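Local structure of putative alpha-L-fucosidase (4H41) at residues L58-M63 with S314-Q320; W198-K202 with R213-V217; H234-C240 with K265-Q269. The protein is a putative alpha-L-fucosidase with a TIM-barrel fold that probably hydrolyses fucose linkages in host glycans, though its family has no assigned function. All blocks are in the same frame, centred on the assembly; numbering follows the deposited sequence.

Contact 1: L58-M63 with S314-Q320; sequences LDFQHM and SHFMSPQ
Two torsions bring Ser-318 and Gln-320 to Asp-59. In Ser-318 the OG stands anti to the backbone N (chi1 174°). In Gln-320 the CG does the same (chi1 -164°), and the rest of the chain runs out extended. Both groups therefore reach OD1 of the buried carboxylate on helix 53-65. Ser-318 OG donates to Asp-59 OD1 at 2.6 Å, on the syn lone pair. Gln-320 NE2 gives the same Asp-59 OD1 a second bond of 3.1 Å. It comes from above the carboxylate plane, while the oxygen lies in the plane of the amide. The other carboxylate oxygen is held too: Ser-314 OG donates to Asp-59 OD2 at 2.7 Å, on the anti side and somewhat out of the carboxylate plane. Three donors from 314-320 thus grip one carboxylate and fix its rotation. The amide has a further partner, since Gln-320 NE2 also bonds the carbonyl of Glu-55.

Ser-318 OG is an acceptor as well. It takes the backbone Gln-320 N at 2.9 Å, which closes an ST turn and probably helps place the backbone from which the amide chain starts. Van der Waals contacts surround the polar centre. The Leu-58 methyl CD2 rests 3.6 Å from the amide oxygen Gln-320 OE1. Pro-319 sets its CB-CG-CD edge over one face of the His-62 imidazole, a CH-pi contact with Pro-319 CG 3.9 Å from the ring centroid of His-62 and only 11° off the ring normal. Met-63, a selenomethionine, brings CE to 3.6 Å from Ser-314 OG. Tyr-330 of helix 324-337 touches Pro-319, and its hydroxyl bonds the carbonyl of His-62. The contact ties helix 53-65, which follows strand 34-39, to helix 313-316 and the turn after it, which follow strand 307-310. These strands are neighbours where the eight-stranded TIM barrel closes.

Contact 2: W198-K202 with R213-V217; sequences WIDGK and REDAV
The long beta-alpha loop between strand 193-195 and helix 219-233 folds back on itself here, with Asp-200 meeting Arg-213 and Val-217. Asp-200 is the centre of an inverse gamma turn. Its carbonyl points to the returning chain, and Val-217 N donates to Asp-200 O at 2.9 Å in an almost straight bond (179°). Val-217 CG1 packs on the CB of Asp-200 beside this bond.

The salt bridge lies alongside. Arg-213 NH1 donates to Asp-200 OD1 at 2.6 Å, also nearly straight. The carboxylate oxygen lies in the guanidinium plane, but the nitrogen approaches from above the carboxylate plane, and the two planes are 50° apart. A bend at chi3 of Arg-213 (74°) helps turn the guanidinium back over its own segment. There it grips Asp-215 side-on, with Arg-213 NE at 3.1 Å from Asp-215 OD1 and Arg-213 NH2 at 2.7 Å from the backbone carbonyl Asp-215 O. Asp-200, Arg-213 and Asp-215 thus form a salt-bridge network. Arg-213 is poorly ordered, so its details are less certain.

As in other TIM barrels, this loop leaves the C-terminal end of a strand, the end where such enzymes usually keep their active sites. Arg-168 from another loop pairs with Asp-200 OD2. Ala-216 CB packs against the backbone, 3.5 Å from Lys-202 N. Lys-202 turns its amine to Asp-248.

Contact 3: H234-C240 with K265-Q269; sequences HEVVDAC and KYGMQ
Met-268, a selenomethionine, packs into the segment 234-240. A bend at chi3 (64°) brings its CE between Val-237 and Cys-240, 4.0 Å from Val-237 CG1 and 3.9 Å from Cys-240 CB. Its SE lies against the CB of His-234. The backbones pair next to it. Gln-269 N donates to Asp-238 O at 2.9 Å, in the carbonyl plane. Cys-240 N donates to Gln-269 O at 3.3 Å. These two bonds frame a parallel bridge between Ala-239 and Gln-269, whose CB atoms touch on the same face of the sheet.

At the other end His-234 meets Tyr-266. CB packs on CB at 3.8 Å, and the rings sit obliquely, their planes 38° apart. A water in the plane of the imidazole links it to the backbone carbonyl of Tyr-266, at 2.9 Å from His-234 ND1 and 2.8 Å from Tyr-266 O. With an alanine at His-234 the imidazole is gone, which would probably leave this water without its ring partner and open a gap beside the tyrosine ring.

Further out, Phe-230 of helix 219-233 packs against Cys-240, Tyr-266 and Met-268. Asn-227 of that helix bonds the hydroxyl of Tyr-266. Lys-185 forms a salt bridge with Asp-238. Gly-267, with positive phi, forms a Schellman motif after the last turn of helix 252-266, and the chain goes on into strand 269-273. Here the end of that helix leads strand 269-273 in beside strand 239-243, as in the right-handed beta-alpha-beta crossover that TIM barrels repeat.

From the N terminus, helix 53-65 supplies the first half of contact 1, which closes only when 314-320 arrives after the last barrel strand. Contacts 2 and 3 both nest inside this long loop. Contact 2 closes a short loop within the link between strand 193-195 and helix 219-233. That helix then runs to contact 3, which opens at 234 and closes at 269, so the two are in series. Their nearest atoms are about 7 Å apart. Contact 3 lies across the chain's centre from contact 1. Together they tie the start of the barrel sequence to its end, brace one loop, and pair strands 239-243 and 269-273.

Contact 1: L58-M63 with S314-Q320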
loop_
_atom_site.group_PDB
_atom_site.type_symbol
_atom_site.label_atom_id
_atom_site.label_comp_id
_atom_site.label_asym_id
_atom_site.label_seq_id
_atom_site.Cartn_x
_atom_site.Cartn_y
_atom_site.Cartn_z
ATOM N N LEU B 58 -9.174 8.712 -21.614
ATOM C CA LEU B 58 -7.897 9.405 -21.387
ATOM C C LEU B 58 -6.733 8.401 -21.255
ATOM O O LEU B 58 -5.651 8.635 -21.793
ATOM C CB LEU B 58 -8.010 10.282 -20.143
ATOM C CG LEU B 58 -6.749 11.003 -19.671
ATOM C CD1 LEU B 58 -6.248 11.969 -20.748
ATOM C CD2 LEU B 58 -7.012 11.776 -18.354
ATOM N N ASP B 59 -6.961 7.257 -20.597
ATOM C CA ASP B 59 -5.888 6.266 -20.501
ATOM C C ASP B 59 -5.534 5.694 -21.847
ATOM O O ASP B 59 -4.342 5.489 -22.115
ATOM C CB ASP B 59 -6.195 5.106 -19.517
ATOM C CG ASP B 59 -5.053 4.978 -18.543
ATOM O OD1 ASP B 59 -4.595 6.016 -18.041
ATOM O OD2 ASP B 59 -4.595 3.837 -18.309
ATOM N N PHE B 60 -6.510 5.491 -22.716
ATOM C CA PHE B 60 -6.215 4.987 -24.061
ATOM C C PHE B 60 -5.351 6.006 -24.825
ATOM O O PHE B 60 -4.488 5.618 -25.624
ATOM C CB PHE B 60 -7.490 4.654 -24.818
ATOM C CG PHE B 60 -7.942 3.212 -24.650
ATOM C CD1 PHE B 60 -8.361 2.736 -23.405
ATOM C CD2 PHE B 60 -7.975 2.343 -25.737
ATOM C CE1 PHE B 60 -8.775 1.410 -23.240
ATOM C CE2 PHE B 60 -8.433 1.027 -25.581
ATOM C CZ PHE B 60 -8.871 0.586 -24.342
ATOM N N GLN B 61 -5.572 7.313 -24.591
ATOM C CA GLN B 61 -4.736 8.361 -25.180
ATOM C C GLN B 61 -3.287 8.271 -24.673
ATOM O O GLN B 61 -2.359 8.391 -25.485
ATOM C CB GLN B 61 -5.290 9.748 -24.868
ATOM C CG GLN B 61 -6.641 10.055 -25.500
ATOM C CD GLN B 61 -7.103 11.405 -25.069
ATOM O OE1 GLN B 61 -6.372 12.387 -25.234
ATOM N NE2 GLN B 61 -8.333 11.515 -24.567
ATOM N N HIS B 62 -3.097 8.001 -23.358
ATOM C CA HIS B 62 -1.745 7.861 -22.774
ATOM C C HIS B 62 -1.066 6.624 -23.372
ATOM O O HIS B 62 0.133 6.643 -23.644
ATOM C CB HIS B 62 -1.759 7.764 -21.209
ATOM C CG HIS B 62 -2.244 8.996 -20.484
ATOM N ND1 HIS B 62 -1.742 10.256 -20.781
ATOM C CD2 HIS B 62 -3.086 9.100 -19.434
ATOM C CE1 HIS B 62 -2.349 11.095 -19.952
ATOM N NE2 HIS B 62 -3.182 10.445 -19.127
HETATM N N MSE B 63 -1.848 5.561 -23.639
HETATM C CA MSE B 63 -1.322 4.344 -24.265
HETATM C C MSE B 63 -0.901 4.597 -25.685
HETATM O O MSE B 63 0.189 4.206 -26.096
HETATM C CB MSE B 63 -2.385 3.231 -24.259
HETATM C CG MSE B 63 -2.734 2.691 -22.892
HETATM SE SE MSE B 63 -4.286 1.517 -23.144
HETATM C CE MSE B 63 -4.874 1.422 -21.302
ATOM N N SER B 314 -2.506 0.729 -16.967
ATOM C CA SER B 314 -3.373 1.670 -16.224
ATOM C C SER B 314 -2.961 1.902 -14.763
ATOM O O SER B 314 -3.121 3.013 -14.275
ATOM C CB SER B 314 -4.825 1.264 -16.304
ATOM O OG SER B 314 -5.192 1.258 -17.681
ATOM N N HIS B 315 -2.558 0.862 -14.048
ATOM C CA HIS B 315 -2.124 1.023 -12.666
ATOM C C HIS B 315 -0.663 1.357 -12.541
ATOM O O HIS B 315 -0.264 2.088 -11.606
ATOM C CB HIS B 315 -2.369 -0.267 -11.871
ATOM C CG HIS B 315 -3.801 -0.509 -11.504
ATOM N ND1 HIS B 315 -4.690 -1.061 -12.392
ATOM C CD2 HIS B 315 -4.446 -0.285 -10.335
ATOM C CE1 HIS B 315 -5.845 -1.156 -11.746
ATOM N NE2 HIS B 315 -5.721 -0.743 -10.493
ATOM N N PHE B 316 0.175 0.722 -13.369
ATOM C CA PHE B 316 1.606 0.760 -13.124
ATOM C C PHE B 316 2.445 1.633 -14.044
ATOM O O PHE B 316 3.583 1.893 -13.677
ATOM C CB PHE B 316 2.152 -0.661 -13.066
ATOM C CG PHE B 316 1.418 -1.456 -12.003
ATOM C CD1 PHE B 316 1.561 -1.146 -10.661
ATOM C CD2 PHE B 316 0.551 -2.484 -12.349
ATOM C CE1 PHE B 316 0.874 -1.857 -9.674
ATOM C CE2 PHE B 316 -0.123 -3.213 -11.351
ATOM C CZ PHE B 316 0.013 -2.862 -10.031
HETATM N N MSE B 317 1.917 2.132 -15.165
HETATM C CA MSE B 317 2.655 3.037 -16.040
HETATM C C MSE B 317 1.886 4.260 -16.435
HETATM O O MSE B 317 2.425 5.086 -17.150
HETATM C CB MSE B 317 3.108 2.308 -17.318
HETATM C CG MSE B 317 3.882 1.092 -17.064
HETATM SE SE MSE B 317 4.499 0.275 -18.776
HETATM C CE MSE B 317 5.584 1.777 -19.425
ATOM N N SER B 318 0.663 4.424 -16.000
ATOM C CA SER B 318 -0.110 5.549 -16.503
ATOM C C SER B 318 0.089 6.833 -15.745
ATOM O O SER B 318 -0.008 6.837 -14.530
ATOM C CB SER B 318 -1.594 5.219 -16.447
ATOM O OG SER B 318 -2.378 6.353 -16.805
ATOM N N PRO B 319 0.144 7.982 -16.442
ATOM C CA PRO B 319 0.095 9.279 -15.736
ATOM C C PRO B 319 -1.189 9.508 -14.926
ATOM O O PRO B 319 -1.210 10.333 -14.010
ATOM C CB PRO B 319 0.153 10.307 -16.908
ATOM C CG PRO B 319 0.834 9.597 -17.995
ATOM C CD PRO B 319 0.331 8.161 -17.894
ATOM N N GLN B 320 -2.256 8.741 -15.214
ATOM C CA GLN B 320 -3.523 8.845 -14.505
ATOM C C GLN B 320 -3.630 7.911 -13.311
ATOM O O GLN B 320 -4.575 8.045 -12.515
ATOM C CB GLN B 320 -4.643 8.501 -15.507
ATOM C CG GLN B 320 -6.016 8.921 -15.043
ATOM C CD GLN B 320 -7.076 8.749 -16.106
ATOM O OE1 GLN B 320 -8.124 9.354 -15.999
ATOM N NE2 GLN B 320 -6.878 7.893 -17.128
#

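Contact 2: W198-K202 with R213-V217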
loop_
_atom_site.group_PDB
_atom_site.type_symbol
_atom_site.label_atom_id
_atom_site.label_comp_id
_atom_site.label_asym_id
_atom_site.label_seq_id
_atom_site.Cartn_x
_atom_site.Cartn_y
_atom_site.Cartn_z
ATOM N N TRP B 198 3.405 -18.236 -16.177
ATOM C CA TRP B 198 4.506 -17.648 -15.399
ATOM C C TRP B 198 5.597 -18.711 -15.233
ATOM O O TRP B 198 5.385 -19.869 -15.574
ATOM C CB TRP B 198 4.020 -17.048 -14.063
ATOM C CG TRP B 198 3.751 -18.014 -12.951
ATOM C CD1 TRP B 198 4.606 -18.360 -11.950
ATOM C CD2 TRP B 198 2.486 -18.602 -12.618
ATOM N NE1 TRP B 198 3.985 -19.231 -11.075
ATOM C CE2 TRP B 198 2.671 -19.357 -11.436
ATOM C CE3 TRP B 198 1.234 -18.642 -13.250
ATOM C CZ2 TRP B 198 1.666 -20.170 -10.907
ATOM C CZ3 TRP B 198 0.222 -19.392 -12.679
ATOM C CH2 TRP B 198 0.449 -20.179 -11.554
ATOM N N ILE B 199 6.786 -18.291 -14.834
ATOM C CA ILE B 199 7.933 -19.175 -14.624
ATOM C C ILE B 199 7.950 -19.511 -13.151
ATOM O O ILE B 199 7.868 -18.613 -12.333
ATOM C CB ILE B 199 9.279 -18.555 -15.088
ATOM C CG1 ILE B 199 9.192 -18.134 -16.579
ATOM C CG2 ILE B 199 10.432 -19.542 -14.830
ATOM C CD1 ILE B 199 10.285 -17.198 -17.028
ATOM N N ASP B 200 8.123 -20.772 -12.804
ATOM C CA ASP B 200 8.099 -21.206 -11.392
ATOM C C ASP B 200 9.454 -20.925 -10.701
ATOM O O ASP B 200 10.139 -21.837 -10.204
ATOM C CB ASP B 200 7.771 -22.698 -11.367
ATOM C CG ASP B 200 7.579 -23.279 -9.992
ATOM O OD1 ASP B 200 7.067 -22.548 -9.103
ATOM O OD2 ASP B 200 7.943 -24.455 -9.797
ATOM N N GLY B 201 9.807 -19.651 -10.678
ATOM C CA GLY B 201 11.089 -19.188 -10.178
ATOM C C GLY B 201 11.136 -18.861 -8.710
ATOM O O GLY B 201 10.190 -19.115 -7.969
ATOM N N LYS B 202 12.242 -18.217 -8.302
ATOM C CA LYS B 202 12.482 -17.942 -6.900
ATOM C C LYS B 202 11.499 -16.980 -6.273
ATOM O O LYS B 202 11.396 -16.958 -5.052
ATOM C CB LYS B 202 13.916 -17.457 -6.649
ATOM C CG LYS B 202 14.249 -16.109 -7.298
ATOM C CD LYS B 202 15.616 -15.582 -6.796
ATOM C CE LYS B 202 16.772 -16.422 -7.306
ATOM N NZ LYS B 202 18.100 -15.735 -7.131
ATOM N N ARG B 213 12.378 -18.312 -2.019
ATOM C CA ARG B 213 12.461 -19.734 -2.366
ATOM C C ARG B 213 13.847 -20.191 -2.732
ATOM O O ARG B 213 14.556 -19.474 -3.432
ATOM C CB ARG B 213 11.586 -20.057 -3.589
ATOM C CG ARG B 213 10.164 -20.360 -3.277
ATOM C CD ARG B 213 9.402 -20.624 -4.551
ATOM N NE ARG B 213 9.709 -21.929 -5.146
ATOM C CZ ARG B 213 9.127 -22.408 -6.241
ATOM N NH1 ARG B 213 8.229 -21.684 -6.893
ATOM N NH2 ARG B 213 9.450 -23.610 -6.701
ATOM N N GLU B 214 14.176 -21.441 -2.365
ATOM C CA GLU B 214 15.416 -22.107 -2.769
ATOM C C GLU B 214 15.146 -23.290 -3.735
ATOM O O GLU B 214 16.121 -23.843 -4.242
ATOM C CB GLU B 214 16.198 -22.614 -1.542
ATOM C CG GLU B 214 16.255 -21.643 -0.370
ATOM C CD GLU B 214 15.176 -21.860 0.676
ATOM O OE1 GLU B 214 14.050 -21.348 0.477
ATOM O OE2 GLU B 214 15.448 -22.559 1.680
ATOM N N ASP B 215 13.857 -23.688 -3.988
ATOM C CA ASP B 215 13.529 -24.808 -4.895
ATOM C C ASP B 215 12.835 -24.296 -6.190
ATOM O O ASP B 215 11.871 -24.890 -6.699
ATOM C CB ASP B 215 12.679 -25.874 -4.181
ATOM C CG ASP B 215 11.291 -25.432 -3.771
ATOM O OD1 ASP B 215 11.106 -24.212 -3.510
ATOM O OD2 ASP B 215 10.378 -26.297 -3.736
ATOM N N ALA B 216 13.387 -23.225 -6.759
ATOM C CA ALA B 216 12.907 -22.683 -8.017
ATOM C C ALA B 216 13.133 -23.729 -9.104
ATOM O O ALA B 216 14.075 -24.536 -9.014
ATOM C CB ALA B 216 13.663 -21.404 -8.342
ATOM N N VAL B 217 12.282 -23.736 -10.118
ATOM C CA VAL B 217 12.437 -24.689 -11.200
ATOM C C VAL B 217 13.775 -24.472 -11.930
ATOM O O VAL B 217 14.204 -23.334 -12.144
ATOM C CB VAL B 217 11.228 -24.611 -12.171
ATOM C CG1 VAL B 217 11.232 -23.322 -13.005
ATOM C CG2 VAL B 217 11.176 -25.849 -13.082
#

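Contact 3: H234-C240 with K265-Q269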
loop_
_atom_site.group_PDB
_atom_site.type_symbol
_atom_site.label_atom_id
_atom_site.label_comp_id
_atom_site.label_asym_id
_atom_site.label_seq_id
_atom_site.Cartn_x
_atom_site.Cartn_y
_atom_site.Cartn_z
ATOM N N HIS B 234 0.228 -25.938 -29.643
ATOM C CA HIS B 234 0.663 -24.979 -30.654
ATOM C C HIS B 234 -0.265 -24.851 -31.878
ATOM O O HIS B 234 -0.202 -23.823 -32.539
ATOM C CB HIS B 234 2.084 -25.292 -31.157
ATOM C CG HIS B 234 2.156 -26.484 -32.053
ATOM N ND1 HIS B 234 2.114 -26.352 -33.431
ATOM C CD2 HIS B 234 2.234 -27.796 -31.747
ATOM C CE1 HIS B 234 2.178 -27.586 -33.918
ATOM N NE2 HIS B 234 2.266 -28.483 -32.946
ATOM N N GLU B 235 -1.100 -25.835 -32.183
ATOM C CA GLU B 235 -1.964 -25.714 -33.359
ATOM C C GLU B 235 -3.093 -24.726 -33.134
ATOM O O GLU B 235 -3.612 -24.211 -34.110
ATOM C CB GLU B 235 -2.501 -27.050 -33.827
ATOM C CG GLU B 235 -1.387 -27.938 -34.351
ATOM C CD GLU B 235 -1.800 -29.227 -35.048
ATOM O OE1 GLU B 235 -2.963 -29.326 -35.500
ATOM O OE2 GLU B 235 -0.943 -30.133 -35.161
ATOM N N VAL B 236 -3.448 -24.433 -31.885
ATOM C CA VAL B 236 -4.532 -23.495 -31.589
ATOM C C VAL B 236 -4.127 -22.361 -30.646
ATOM O O VAL B 236 -4.969 -21.521 -30.365
ATOM C CB VAL B 236 -5.777 -24.234 -31.064
ATOM C CG1 VAL B 236 -6.359 -25.174 -32.127
ATOM C CG2 VAL B 236 -5.484 -24.985 -29.774
ATOM N N VAL B 237 -2.865 -22.276 -30.213
ATOM C CA VAL B 237 -2.345 -21.183 -29.397
ATOM C C VAL B 237 -1.198 -20.552 -30.210
ATOM O O VAL B 237 -0.178 -21.197 -30.402
ATOM C CB VAL B 237 -1.909 -21.672 -28.011
ATOM C CG1 VAL B 237 -1.351 -20.521 -27.197
ATOM C CG2 VAL B 237 -3.078 -22.342 -27.291
ATOM N N ASP B 238 -1.379 -19.319 -30.700
ATOM C CA ASP B 238 -0.417 -18.661 -31.590
ATOM C C ASP B 238 0.804 -18.082 -30.906
ATOM O O ASP B 238 1.835 -17.958 -31.544
ATOM C CB ASP B 238 -1.079 -17.530 -32.369
ATOM C CG ASP B 238 -2.213 -18.039 -33.251
ATOM O OD1 ASP B 238 -1.978 -18.962 -34.062
ATOM O OD2 ASP B 238 -3.338 -17.631 -33.035
ATOM N N ALA B 239 0.668 -17.643 -29.678
ATOM C CA ALA B 239 1.754 -16.995 -28.954
ATOM C C ALA B 239 1.728 -17.358 -27.514
ATOM O O ALA B 239 0.677 -17.670 -26.941
ATOM C CB ALA B 239 1.646 -15.475 -29.099
ATOM N N CYS B 240 2.892 -17.265 -26.894
ATOM C CA CYS B 240 3.012 -17.466 -25.463
ATOM C C CYS B 240 3.748 -16.241 -24.934
ATOM O O CYS B 240 4.772 -15.819 -25.530
ATOM C CB CYS B 240 3.744 -18.757 -25.121
ATOM S SG CYS B 240 3.837 -19.086 -23.349
ATOM N N LYS B 265 10.648 -24.042 -32.087
ATOM C CA LYS B 265 10.417 -25.463 -32.351
ATOM C C LYS B 265 8.969 -25.742 -32.737
ATOM O O LYS B 265 8.711 -26.594 -33.576
ATOM C CB LYS B 265 10.785 -26.268 -31.104
ATOM C CG LYS B 265 10.653 -27.770 -31.277
ATOM C CD LYS B 265 11.260 -28.456 -30.078
ATOM C CE LYS B 265 11.112 -29.952 -30.157
ATOM N NZ LYS B 265 11.590 -30.570 -28.886
ATOM N N TYR B 266 8.033 -25.032 -32.128
ATOM C CA TYR B 266 6.600 -25.247 -32.355
ATOM C C TYR B 266 5.916 -24.167 -33.171
ATOM O O TYR B 266 4.697 -24.240 -33.351
ATOM C CB TYR B 266 5.915 -25.417 -31.008
ATOM C CG TYR B 266 6.359 -26.698 -30.346
ATOM C CD1 TYR B 266 6.005 -27.936 -30.878
ATOM C CD2 TYR B 266 7.255 -26.682 -29.293
ATOM C CE1 TYR B 266 6.492 -29.123 -30.339
ATOM C CE2 TYR B 266 7.742 -27.865 -28.741
ATOM C CZ TYR B 266 7.329 -29.083 -29.241
ATOM O OH TYR B 266 7.830 -30.256 -28.738
ATOM N N GLY B 267 6.698 -23.307 -33.816
ATOM C CA GLY B 267 6.167 -22.284 -34.698
ATOM C C GLY B 267 5.253 -21.280 -34.037
ATOM O O GLY B 267 4.329 -20.782 -34.671
HETATM N N MSE B 268 5.523 -20.919 -32.789
HETATM C CA MSE B 268 4.705 -19.955 -32.087
HETATM C C MSE B 268 5.430 -18.651 -31.994
HETATM O O MSE B 268 6.664 -18.638 -32.005
HETATM C CB MSE B 268 4.398 -20.457 -30.674
HETATM C CG MSE B 268 3.595 -21.752 -30.651
HETATM SE SE MSE B 268 3.490 -22.491 -28.865
HETATM C CE MSE B 268 2.529 -21.116 -28.011
ATOM N N GLN B 269 4.683 -17.565 -31.817
ATOM C CA GLN B 269 5.290 -16.250 -31.550
ATOM C C GLN B 269 5.751 -16.234 -30.121
ATOM O O GLN B 269 5.133 -16.874 -29.246
ATOM C CB GLN B 269 4.299 -15.095 -31.815
ATOM C CG GLN B 269 4.023 -14.895 -33.312
ATOM C CD GLN B 269 3.279 -13.610 -33.665
ATOM O OE1 GLN B 269 3.110 -12.703 -32.841
ATOM N NE2 GLN B 269 2.959 -13.430 -34.962
HETATM O O HOH W 1 2.316 -23.744 -34.731
HETATM O O HOH W 2 2.091 -18.256 -34.337
#